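Local coordinates for protein transketolase (Campylobacter jejuni, PDB 3L84) that belongs to the transketolase family of thiamine diphosphate-binding enzymes and assembles from two copies of a chain built of three alpha/beta domains, at residues L33-I38 against S69-S74; R201-A204 against E208-S211; K244-L249 against A258-E263; T461-P466 against V557-F562; V537-E542 against I582-A587. All coordinates share one frame; numbering follows the deposited sequence.

Contact 1 of 5, residues L33-I38 against S69-S74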
# COMPACT_ATOMS: atom_id res chain seq x y z
N LEU A 33 -28.00 -12.31 -0.70
CA LEU A 33 -29.31 -12.46 -0.06
C LEU A 33 -29.66 -11.25 0.79
O LEU A 33 -30.82 -10.84 0.81
CB LEU A 33 -29.38 -13.76 0.76
CG LEU A 33 -29.92 -14.98 0.03
CD1 LEU A 33 -29.10 -15.32 -1.23
CD2 LEU A 33 -29.97 -16.17 0.96
N GLY A 34 -28.67 -10.67 1.46
CA GLY A 34 -28.88 -9.49 2.27
C GLY A 34 -29.20 -8.25 1.46
O GLY A 34 -29.89 -7.38 1.96
N LEU A 35 -28.72 -8.20 0.23
CA LEU A 35 -28.81 -7.02 -0.62
C LEU A 35 -29.93 -7.12 -1.67
O LEU A 35 -30.20 -6.16 -2.40
CB LEU A 35 -27.49 -6.74 -1.34
CG LEU A 35 -26.38 -6.25 -0.42
CD1 LEU A 35 -25.05 -6.32 -1.18
CD2 LEU A 35 -26.68 -4.86 0.03
N ALA A 36 -30.62 -8.25 -1.75
CA ALA A 36 -31.53 -8.48 -2.86
C ALA A 36 -32.75 -7.56 -2.88
O ALA A 36 -33.21 -7.16 -3.96
CB ALA A 36 -31.99 -9.93 -2.89
N ASP A 37 -33.23 -7.19 -1.69
CA ASP A 37 -34.36 -6.28 -1.65
C ASP A 37 -33.96 -4.87 -2.11
O ASP A 37 -34.68 -4.22 -2.88
CB ASP A 37 -34.97 -6.24 -0.24
CG ASP A 37 -35.44 -7.61 0.23
OD1 ASP A 37 -36.07 -8.35 -0.56
OD2 ASP A 37 -35.13 -7.98 1.37
N ILE A 38 -32.80 -4.40 -1.65
CA ILE A 38 -32.27 -3.13 -2.08
C ILE A 38 -32.09 -3.09 -3.59
O ILE A 38 -32.47 -2.13 -4.24
CB ILE A 38 -30.94 -2.82 -1.36
CG1 ILE A 38 -31.20 -2.56 0.14
CG2 ILE A 38 -30.20 -1.64 -2.04
CD1 ILE A 38 -29.94 -2.64 1.04
N SER A 69 -20.48 -10.73 -6.38
CA SER A 69 -20.56 -10.90 -7.81
C SER A 69 -21.77 -11.69 -8.28
O SER A 69 -22.33 -11.36 -9.31
CB SER A 69 -19.28 -11.56 -8.30
OG SER A 69 -19.10 -12.79 -7.64
N ALA A 70 -22.19 -12.74 -7.56
CA ALA A 70 -23.31 -13.51 -8.05
C ALA A 70 -24.57 -12.66 -8.18
O ALA A 70 -25.39 -12.84 -9.08
CB ALA A 70 -23.58 -14.72 -7.13
N LEU A 71 -24.75 -11.73 -7.27
CA LEU A 71 -25.92 -10.85 -7.32
C LEU A 71 -25.83 -9.90 -8.52
O LEU A 71 -26.82 -9.67 -9.23
CB LEU A 71 -26.05 -10.03 -6.03
CG LEU A 71 -27.25 -9.09 -5.94
CD1 LEU A 71 -28.56 -9.89 -5.93
CD2 LEU A 71 -27.18 -8.14 -4.70
N LEU A 72 -24.64 -9.32 -8.74
CA LEU A 72 -24.44 -8.47 -9.91
C LEU A 72 -24.71 -9.23 -11.19
O LEU A 72 -25.44 -8.75 -12.06
CB LEU A 72 -23.03 -7.88 -9.93
CG LEU A 72 -22.66 -7.02 -11.15
CD1 LEU A 72 -23.56 -5.85 -11.33
CD2 LEU A 72 -21.20 -6.61 -11.00
N TYR A 73 -24.15 -10.43 -11.32
CA TYR A 73 -24.36 -11.21 -12.54
C TYR A 73 -25.83 -11.58 -12.73
O TYR A 73 -26.34 -11.53 -13.85
CB TYR A 73 -23.52 -12.49 -12.46
CG TYR A 73 -22.03 -12.29 -12.41
CD1 TYR A 73 -21.43 -11.21 -12.97
CD2 TYR A 73 -21.22 -13.22 -11.78
CE1 TYR A 73 -20.04 -11.05 -12.92
CE2 TYR A 73 -19.85 -13.10 -11.74
CZ TYR A 73 -19.26 -12.01 -12.28
OH TYR A 73 -17.88 -11.86 -12.23
N SER A 74 -26.51 -11.92 -11.65
CA SER A 74 -27.94 -12.21 -11.74
C SER A 74 -28.71 -11.01 -12.31
O SER A 74 -29.54 -11.16 -13.22
CB SER A 74 -28.48 -12.57 -10.38
OG SER A 74 -27.95 -13.78 -9.85
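Two helices of the thiamine diphosphate-binding domain, 30-42 and 69-79, meet here through L35, A36 and L71. The contact is buried and wholly apolar. L71 does most of the reaching. Its CG stands anti to the backbone N (chi1 -178°), and both methyls are thereby carried across to the other helix. CD2 of L71 lies 3.7 Å from CB of L35, the root of that side chain. CD1 of L71 comes against the backbone of the next residue, 4.5 Å from CA of A36. The two methyl branches thus rest on neighbouring residues of helix 30-42. The CA atoms nearest each other are those of A36 and L71, at 7.5 Å. Within helix 69-79, OG of S74 donates to O of A70 at 2.8 Å, tilted 30° from the carbonyl plane. N of S74 bonds to the same oxygen from the opposite face, which leaves A70 O gripped twice. L71 also packs on P32 and L39 of helix 30-42 and on F63 of strand 60-63. L71 thus joins two helices to strand 60-63, an outermost strand of the parallel sheet in this alpha/beta domain.

Contact 2 of 5, residues R201-A204 against E208-S211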
# COMPACT_ATOMS: atom_id res chain seq x y z
N ARG A 201 -19.36 10.21 11.39
CA ARG A 201 -18.19 10.14 10.55
C ARG A 201 -18.47 10.74 9.19
O ARG A 201 -17.70 11.56 8.69
CB ARG A 201 -17.79 8.68 10.38
CG ARG A 201 -16.92 8.34 9.19
CD ARG A 201 -16.80 6.85 9.03
NE ARG A 201 -16.15 6.51 7.77
CZ ARG A 201 -15.67 5.31 7.48
NH1 ARG A 201 -15.69 4.32 8.38
NH2 ARG A 201 -15.16 5.08 6.26
N PHE A 202 -19.59 10.32 8.59
CA PHE A 202 -19.89 10.80 7.24
C PHE A 202 -20.41 12.24 7.21
O PHE A 202 -20.12 12.99 6.27
CB PHE A 202 -20.84 9.84 6.53
CG PHE A 202 -20.14 8.65 5.92
CD1 PHE A 202 -19.81 7.56 6.68
CD2 PHE A 202 -19.83 8.64 4.58
CE1 PHE A 202 -19.15 6.47 6.12
CE2 PHE A 202 -19.18 7.56 4.02
CZ PHE A 202 -18.84 6.47 4.81
N GLU A 203 -21.14 12.64 8.25
CA GLU A 203 -21.51 14.04 8.35
C GLU A 203 -20.28 14.94 8.51
O GLU A 203 -20.23 16.04 7.96
CB GLU A 203 -22.51 14.25 9.50
CG GLU A 203 -23.90 13.65 9.16
CD GLU A 203 -24.95 13.77 10.25
OE1 GLU A 203 -26.15 13.51 9.94
OE2 GLU A 203 -24.63 14.11 11.41
N ALA A 204 -19.24 14.44 9.18
CA ALA A 204 -17.98 15.20 9.33
C ALA A 204 -17.30 15.42 7.98
O ALA A 204 -16.56 16.39 7.79
CB ALA A 204 -17.03 14.49 10.28
N GLU A 208 -24.90 13.83 3.49
CA GLU A 208 -26.22 13.61 4.08
C GLU A 208 -26.37 12.12 4.37
O GLU A 208 -26.03 11.30 3.51
CB GLU A 208 -27.33 14.03 3.13
CG GLU A 208 -28.75 13.76 3.69
CD GLU A 208 -29.89 14.34 2.88
OE1 GLU A 208 -29.73 14.79 1.73
OE2 GLU A 208 -31.03 14.34 3.42
N VAL A 209 -26.87 11.77 5.55
CA VAL A 209 -26.94 10.39 5.99
C VAL A 209 -28.37 9.95 6.30
O VAL A 209 -29.04 10.57 7.12
CB VAL A 209 -26.04 10.15 7.22
CG1 VAL A 209 -26.17 8.66 7.63
CG2 VAL A 209 -24.57 10.55 6.93
N LEU A 210 -28.82 8.89 5.63
CA LEU A 210 -30.14 8.30 5.83
C LEU A 210 -29.95 6.92 6.42
O LEU A 210 -28.98 6.25 6.09
CB LEU A 210 -30.88 8.20 4.48
CG LEU A 210 -30.98 9.54 3.73
CD1 LEU A 210 -31.60 9.39 2.30
CD2 LEU A 210 -31.72 10.55 4.53
N SER A 211 -30.86 6.47 7.28
CA SER A 211 -30.79 5.19 7.94
C SER A 211 -32.09 4.44 7.77
O SER A 211 -33.16 4.98 8.16
CB SER A 211 -30.53 5.38 9.43
OG SER A 211 -29.24 6.00 9.62
O HOH W 1 -27.26 13.87 7.52
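Helix 198-204 gives way to strand 208-213 after a short loop, and the backbones come nearest at E203 and E208, whose CA atoms are 6.4 Å apart. V209 fills the angle between them. Its CG2 touches two consecutive helix residues, with CB of F202 at 3.8 Å and CG of E203 at 3.9 Å. With CG1 of V209 anti to the backbone N (chi1 180°), CG2 falls beside that N and faces the helix. F202 offers only the base of its side chain to V209. Its ring leads away and meets F207 edge-to-face. This is a short helix-to-strand connection of an alpha/beta fold, and strand 208-213 is an outermost strand of the parallel sheet, paired with strand 234-239. The E203 side chain crosses that of V209 at about a right angle. It runs on, extended beyond CG, to a water that links the two segments. The water donates to OE1 of E203 at 2.7 Å and accepts from N of V209 at 2.9 Å. OE1 of E203 also forms a salt bridge with K199, so the carboxylate has both a charged partner and a bridging water. E203 packs against M200 of the second subunit.

Contact 3 of 5, residues K244-L249 against A258-E263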
# COMPACT_ATOMS: atom_id res chain seq x y z
N LYS A 244 -30.44 -13.17 4.45
CA LYS A 244 -31.90 -12.97 4.59
C LYS A 244 -32.67 -13.92 3.69
O LYS A 244 -32.39 -14.01 2.49
CB LYS A 244 -32.27 -11.53 4.27
CG LYS A 244 -33.78 -11.20 4.36
CD LYS A 244 -34.32 -11.16 5.80
CE LYS A 244 -35.74 -10.71 5.82
NZ LYS A 244 -36.29 -10.71 7.22
N GLY A 245 -33.57 -14.68 4.28
CA GLY A 245 -34.37 -15.65 3.55
C GLY A 245 -33.88 -17.07 3.71
O GLY A 245 -34.59 -18.02 3.31
N ALA A 246 -32.69 -17.25 4.28
CA ALA A 246 -32.05 -18.57 4.36
C ALA A 246 -32.11 -19.21 5.74
O ALA A 246 -31.19 -19.90 6.16
CB ALA A 246 -30.63 -18.51 3.87
N GLY A 247 -33.21 -18.94 6.45
CA GLY A 247 -33.59 -19.72 7.62
C GLY A 247 -32.49 -19.77 8.66
O GLY A 247 -32.14 -18.75 9.25
N GLU A 248 -31.94 -20.96 8.88
CA GLU A 248 -30.95 -21.15 9.95
C GLU A 248 -29.62 -20.44 9.73
O GLU A 248 -28.83 -20.25 10.66
CB GLU A 248 -30.70 -22.64 10.17
CG GLU A 248 -31.91 -23.41 10.63
CD GLU A 248 -31.58 -24.86 10.94
OE1 GLU A 248 -30.56 -25.36 10.40
OE2 GLU A 248 -32.34 -25.50 11.70
N LEU A 249 -29.38 -20.02 8.50
CA LEU A 249 -28.17 -19.24 8.17
C LEU A 249 -28.37 -17.74 8.24
O LEU A 249 -27.40 -17.00 8.09
CB LEU A 249 -27.57 -19.66 6.82
CG LEU A 249 -26.88 -21.02 6.87
CD1 LEU A 249 -26.34 -21.35 5.50
CD2 LEU A 249 -25.75 -21.03 7.89
N ALA A 258 -19.22 -19.17 2.00
CA ALA A 258 -19.35 -20.57 1.63
C ALA A 258 -20.76 -20.81 1.15
O ALA A 258 -21.67 -20.13 1.57
CB ALA A 258 -19.05 -21.43 2.80
N PRO A 259 -20.95 -21.83 0.32
CA PRO A 259 -22.30 -22.20 -0.14
C PRO A 259 -23.28 -22.40 1.01
O PRO A 259 -22.90 -22.86 2.10
CB PRO A 259 -22.06 -23.49 -0.93
CG PRO A 259 -20.62 -23.39 -1.40
CD PRO A 259 -19.90 -22.70 -0.27
N LEU A 260 -24.53 -22.05 0.77
CA LEU A 260 -25.58 -22.19 1.78
C LEU A 260 -25.88 -23.63 2.10
O LEU A 260 -26.32 -23.94 3.23
CB LEU A 260 -26.87 -21.51 1.32
CG LEU A 260 -26.80 -20.00 1.08
CD1 LEU A 260 -28.13 -19.52 0.53
CD2 LEU A 260 -26.44 -19.23 2.33
N GLY A 261 -25.71 -24.52 1.13
CA GLY A 261 -26.08 -25.95 1.26
C GLY A 261 -27.41 -26.24 0.59
O GLY A 261 -28.31 -25.40 0.57
N GLU A 262 -27.54 -27.44 0.04
CA GLU A 262 -28.71 -27.86 -0.73
C GLU A 262 -30.01 -27.80 0.10
O GLU A 262 -31.05 -27.30 -0.36
CB GLU A 262 -28.50 -29.25 -1.30
CG GLU A 262 -27.41 -29.29 -2.36
CD GLU A 262 -27.21 -30.65 -2.99
OE1 GLU A 262 -28.01 -31.59 -2.72
OE2 GLU A 262 -26.23 -30.79 -3.77
N GLU A 263 -29.94 -28.28 1.33
CA GLU A 263 -31.14 -28.33 2.18
C GLU A 263 -31.59 -26.93 2.60
O GLU A 263 -32.79 -26.64 2.62
CB GLU A 263 -30.91 -29.26 3.37
CG GLU A 263 -30.83 -30.73 2.95
CD GLU A 263 -32.05 -31.21 2.11
OE1 GLU A 263 -33.21 -30.84 2.43
OE2 GLU A 263 -31.83 -31.95 1.12
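L249 and L260 both carry CG anti to the carbonyl carbon and beside the backbone N (chi1 -73° and -62°), and this brings their methyl ends together between the two segments. The side chains cross obliquely. CD1 of L249 is the atom that does the touching. It lies 3.8 Å from CD2 of L260 and also comes 3.4 Å from the backbone O of L260. One methyl therefore rests on both the side chain and the peptide of the same residue. The second branch of L260 serves another neighbour, with its CD1 at 4.3 Å from CB of A246. L260 is thus shared between two residues of the segment 244-249. The turn that sets A246 and L249 side by side is held by its own backbone. N of L249 donates to O of A246 at 3.0 Å, which closes the turn 246-249, including the 3-10 residues 248-249. G245 and G247, on either side of A246 in the chain, both have positive phi. G245 N is also bonded to the side chain of E250. On the other side, G261 is the N-cap residue of helix 262-272, and its N is bonded to OE1 of Q22. L260 packs further on A18 of helix 3-24 and on I265 of helix 262-272, while A246 touches V264. The arrangement joins two parts of the long connection after strand 234-239. It is plain apolar loop packing at the start of a helix, in the thiamine diphosphate-binding domain.

Contact 4 of 5, residues T461-P466 against V557-F562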
# COMPACT_ATOMS: atom_id res chain seq x y z
N THR A 461 9.19 -4.19 -7.97
CA THR A 461 7.75 -4.35 -7.84
C THR A 461 7.02 -4.02 -9.13
O THR A 461 6.22 -4.83 -9.60
CB THR A 461 7.19 -3.48 -6.74
OG1 THR A 461 7.77 -3.88 -5.49
CG2 THR A 461 5.67 -3.53 -6.65
N PHE A 462 7.29 -2.85 -9.70
CA PHE A 462 6.58 -2.45 -10.90
C PHE A 462 6.96 -3.29 -12.11
O PHE A 462 6.08 -3.60 -12.93
CB PHE A 462 6.70 -0.93 -11.13
CG PHE A 462 5.68 -0.19 -10.38
CD1 PHE A 462 5.79 0.03 -9.05
CD2 PHE A 462 4.54 0.26 -11.06
CE1 PHE A 462 4.70 0.66 -8.33
CE2 PHE A 462 3.54 0.90 -10.39
CZ PHE A 462 3.59 1.05 -9.04
N ARG A 463 8.20 -3.71 -12.23
CA ARG A 463 8.57 -4.60 -13.31
C ARG A 463 7.93 -5.95 -13.15
O ARG A 463 7.49 -6.53 -14.16
CB ARG A 463 10.08 -4.73 -13.40
CG ARG A 463 10.73 -3.45 -13.89
CD ARG A 463 12.22 -3.57 -13.82
NE ARG A 463 12.89 -2.41 -14.41
CZ ARG A 463 14.15 -2.13 -14.23
NH1 ARG A 463 14.88 -2.82 -13.36
NH2 ARG A 463 14.67 -1.06 -14.84
N ALA A 464 7.77 -6.47 -11.93
CA ALA A 464 7.18 -7.78 -11.72
C ALA A 464 5.67 -7.77 -11.93
O ALA A 464 5.09 -8.81 -12.26
CB ALA A 464 7.48 -8.28 -10.33
N MSE A 465 4.99 -6.66 -11.69
CA MSE A 465 3.56 -6.56 -11.90
C MSE A 465 3.21 -6.72 -13.38
O MSE A 465 3.67 -5.94 -14.23
CB MSE A 465 3.06 -5.21 -11.39
CG MSE A 465 1.55 -5.03 -11.58
SE MSE A 465 0.79 -3.45 -10.73
CE MSE A 465 2.29 -2.18 -10.88
N PRO A 466 2.36 -7.69 -13.71
CA PRO A 466 1.94 -7.81 -15.10
C PRO A 466 1.21 -6.59 -15.65
O PRO A 466 0.62 -5.82 -14.88
CB PRO A 466 1.02 -9.05 -15.08
CG PRO A 466 1.50 -9.84 -13.91
CD PRO A 466 1.85 -8.81 -12.89
N VAL A 557 24.42 -0.13 -23.32
CA VAL A 557 23.00 -0.27 -23.55
C VAL A 557 22.22 0.58 -22.58
O VAL A 557 22.45 0.50 -21.36
CB VAL A 557 22.59 -1.76 -23.36
CG1 VAL A 557 21.05 -1.92 -23.35
CG2 VAL A 557 23.23 -2.66 -24.43
N SER A 558 21.32 1.38 -23.13
CA SER A 558 20.32 2.07 -22.32
C SER A 558 19.03 1.26 -22.33
O SER A 558 18.57 0.83 -23.40
CB SER A 558 20.06 3.48 -22.84
OG SER A 558 19.08 4.13 -22.02
N MSE A 559 18.48 1.00 -21.15
CA MSE A 559 17.28 0.20 -21.00
C MSE A 559 16.20 1.01 -20.29
O MSE A 559 15.90 0.80 -19.10
CB MSE A 559 17.58 -1.08 -20.23
CG MSE A 559 16.41 -2.09 -20.20
SE MSE A 559 16.63 -3.56 -19.00
CE MSE A 559 16.59 -2.51 -17.39
N PRO A 560 15.53 1.90 -21.02
CA PRO A 560 14.45 2.65 -20.43
C PRO A 560 13.25 1.81 -20.05
O PRO A 560 12.46 2.26 -19.23
CB PRO A 560 14.12 3.69 -21.53
CG PRO A 560 14.61 3.07 -22.79
CD PRO A 560 15.87 2.37 -22.38
N CYS A 561 13.05 0.63 -20.64
CA CYS A 561 11.90 -0.19 -20.27
C CYS A 561 12.23 -1.69 -20.34
O CYS A 561 12.28 -2.29 -21.41
CB CYS A 561 10.69 0.17 -21.12
SG CYS A 561 9.21 -0.74 -20.60
N PHE A 562 12.40 -2.30 -19.18
CA PHE A 562 12.68 -3.75 -19.04
C PHE A 562 11.60 -4.60 -19.71
O PHE A 562 11.92 -5.55 -20.45
CB PHE A 562 12.80 -4.06 -17.54
CG PHE A 562 13.19 -5.47 -17.17
CD1 PHE A 562 14.49 -5.77 -16.81
CD2 PHE A 562 12.26 -6.45 -17.10
CE1 PHE A 562 14.84 -7.06 -16.42
CE2 PHE A 562 12.63 -7.76 -16.71
CZ PHE A 562 13.92 -8.04 -16.41
O HOH W 2 11.31 -1.28 -16.69
O HOH W 3 13.86 0.54 -17.17
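R463 leaves helix 458-464 pointing toward F562 and M559, and its chain runs straight out from CB through CG to NE. The first torsion places CG anti to the carbonyl carbon (chi1 -70°). CD is the first atom to meet the other segment, 3.8 Å from CB of F562. NE comes closer to the same carbon, with CB of F562 at 3.5 Å. In the guanidinium plane, NE donates to a water at 3.0 Å, and that water also accepts from N of F562. At the tip, NH2 lies 3.5 Å from CE of the selenomethionine M559. It donates in plane to a second water at 2.9 Å, and this water donates a hydrogen bond to O of M559. F562 and the M559 methyl lie over one guanidinium face, and the guanidinium and phenyl planes are 25° apart. The positive charge is probably balanced by acids outside the two segments: NH2 forms a salt bridge with E585 and NH1 one with E591. F562 also packs on N590 of the second subunit. A buried arginine bound by waters and two acids here joins the pyrimidine-binding domain to the C-terminal domain of the transketolase fold.

Contact 5 of 5, residues V537-E542 against I582-A587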
# COMPACT_ATOMS: atom_id res chain seq x y z
N VAL A 537 22.92 5.66 -16.70
CA VAL A 537 23.43 5.48 -18.07
C VAL A 537 24.72 6.26 -18.29
O VAL A 537 25.68 5.77 -18.86
CB VAL A 537 22.34 5.84 -19.13
CG1 VAL A 537 22.94 5.82 -20.56
CG2 VAL A 537 21.19 4.87 -19.05
N TRP A 538 24.76 7.49 -17.81
CA TRP A 538 25.94 8.31 -18.01
C TRP A 538 27.15 7.70 -17.31
O TRP A 538 28.27 7.69 -17.85
CB TRP A 538 25.64 9.71 -17.46
CG TRP A 538 26.66 10.67 -17.87
CD1 TRP A 538 27.59 11.26 -17.07
CD2 TRP A 538 26.87 11.17 -19.20
NE1 TRP A 538 28.37 12.11 -17.82
CE2 TRP A 538 27.95 12.08 -19.13
CE3 TRP A 538 26.26 10.94 -20.45
CZ2 TRP A 538 28.42 12.76 -20.25
CZ3 TRP A 538 26.71 11.62 -21.56
CH2 TRP A 538 27.79 12.51 -21.46
N LEU A 539 26.95 7.15 -16.11
CA LEU A 539 28.05 6.46 -15.41
C LEU A 539 28.61 5.34 -16.28
O LEU A 539 29.83 5.13 -16.34
CB LEU A 539 27.52 5.91 -14.05
CG LEU A 539 28.45 4.95 -13.34
CD1 LEU A 539 29.75 5.58 -12.90
CD2 LEU A 539 27.73 4.36 -12.12
N CYS A 540 27.72 4.61 -16.94
CA CYS A 540 28.16 3.53 -17.82
C CYS A 540 28.86 4.05 -19.08
O CYS A 540 29.84 3.46 -19.51
CB CYS A 540 27.01 2.63 -18.21
SG CYS A 540 26.40 1.65 -16.81
N LEU A 541 28.39 5.15 -19.66
CA LEU A 541 29.10 5.72 -20.81
C LEU A 541 30.53 6.13 -20.40
O LEU A 541 31.51 5.86 -21.12
CB LEU A 541 28.33 6.91 -21.40
CG LEU A 541 27.07 6.53 -22.14
CD1 LEU A 541 26.19 7.79 -22.33
CD2 LEU A 541 27.36 5.84 -23.49
N GLU A 542 30.65 6.84 -19.27
CA GLU A 542 31.94 7.28 -18.79
C GLU A 542 32.83 6.11 -18.44
O GLU A 542 34.03 6.12 -18.71
CB GLU A 542 31.79 8.21 -17.57
CG GLU A 542 31.03 9.53 -17.89
CD GLU A 542 31.89 10.62 -18.49
OE1 GLU A 542 32.68 11.24 -17.75
OE2 GLU A 542 31.75 10.87 -19.71
N ILE A 582 27.13 -6.44 -17.63
CA ILE A 582 27.03 -5.88 -16.29
C ILE A 582 25.87 -4.89 -16.28
O ILE A 582 25.89 -3.89 -17.01
CB ILE A 582 28.31 -5.20 -15.82
CG1 ILE A 582 29.53 -6.16 -15.91
CG2 ILE A 582 28.14 -4.66 -14.39
CD1 ILE A 582 30.34 -6.06 -17.17
N GLY A 583 24.88 -5.18 -15.45
CA GLY A 583 23.74 -4.28 -15.24
C GLY A 583 24.03 -3.31 -14.12
O GLY A 583 24.62 -3.71 -13.10
N VAL A 584 23.70 -2.03 -14.29
CA VAL A 584 24.01 -1.00 -13.34
C VAL A 584 22.76 -0.14 -13.09
O VAL A 584 22.25 0.52 -13.99
CB VAL A 584 25.14 -0.10 -13.89
CG1 VAL A 584 25.51 0.95 -12.85
CG2 VAL A 584 26.38 -0.94 -14.32
N GLU A 585 22.26 -0.16 -11.85
CA GLU A 585 21.08 0.60 -11.48
C GLU A 585 21.16 0.95 -10.00
O GLU A 585 21.55 0.13 -9.21
CB GLU A 585 19.79 -0.20 -11.73
CG GLU A 585 19.34 -0.28 -13.16
CD GLU A 585 17.94 -0.86 -13.35
OE1 GLU A 585 17.46 -1.71 -12.53
OE2 GLU A 585 17.34 -0.51 -14.36
N ALA A 586 20.68 2.13 -9.65
CA ALA A 586 20.57 2.57 -8.26
C ALA A 586 19.27 2.00 -7.67
O ALA A 586 18.30 2.71 -7.40
CB ALA A 586 20.62 4.10 -8.14
N ALA A 587 19.27 0.70 -7.51
CA ALA A 587 18.08 -0.07 -7.09
C ALA A 587 18.55 -1.45 -6.71
O ALA A 587 19.65 -1.86 -7.10
CB ALA A 587 17.05 -0.15 -8.23
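The C-terminal domain has a mixed sheet, and helix 537-549 lies on it through C540, L539 and V584. The helix is the crossover of a beta-alpha-beta unit between the parallel strands 528-532 and 554-558. V584 sits on strand 580-584, on the other flank of strand 528-532. The thiol of C540 carries the contact. SG stands 3.6 Å from CG2 of V584 and equally far from CB of the same residue, so the sulfur rests against the branch point of the valine. The torsion helps: SG is anti to the carbonyl carbon of C540 (chi1 -69°), and this directs it to the strand. L539 approaches the other methyl, with CD2 at 4.1 Å from CG1 of V584. The two side chains cross at about a right angle. C540 also touches L530 and A532 of strand 528-532, and L539 packs on V622 and L625 of helix 622-629. The next residue, E585, points away from the helix. Its carboxylate is hydrogen-bonded to S533 and S589. Across the contact itself the cysteine acts as an apolar group. The fit of sulfur and methyls probably rests on shape and dispersion.

Contacts 1 to 3 lie in the thiamine diphosphate-binding domain; contacts 1 and 2 lie across the chain's centre from contacts 4 and 5. Contacts 1 and 3 touch: L33 CD2 lies 3.8 Å from A246 CB and equally far from L260 CD1. Contact 2 stands apart, its centre about 24 Å from that of contact 1. Contacts 4 and 5, with centres about 15 Å apart, are linked by the salt bridge between R463 NH2 and E585 OE2 at 2.8 Å and by packing of M559 on E585 and S558 on V537. The centres of contacts 3 and 5 are about 62 Å apart. Contacts 2 and 4 both touch the second subunit, with centres about 45 Å apart.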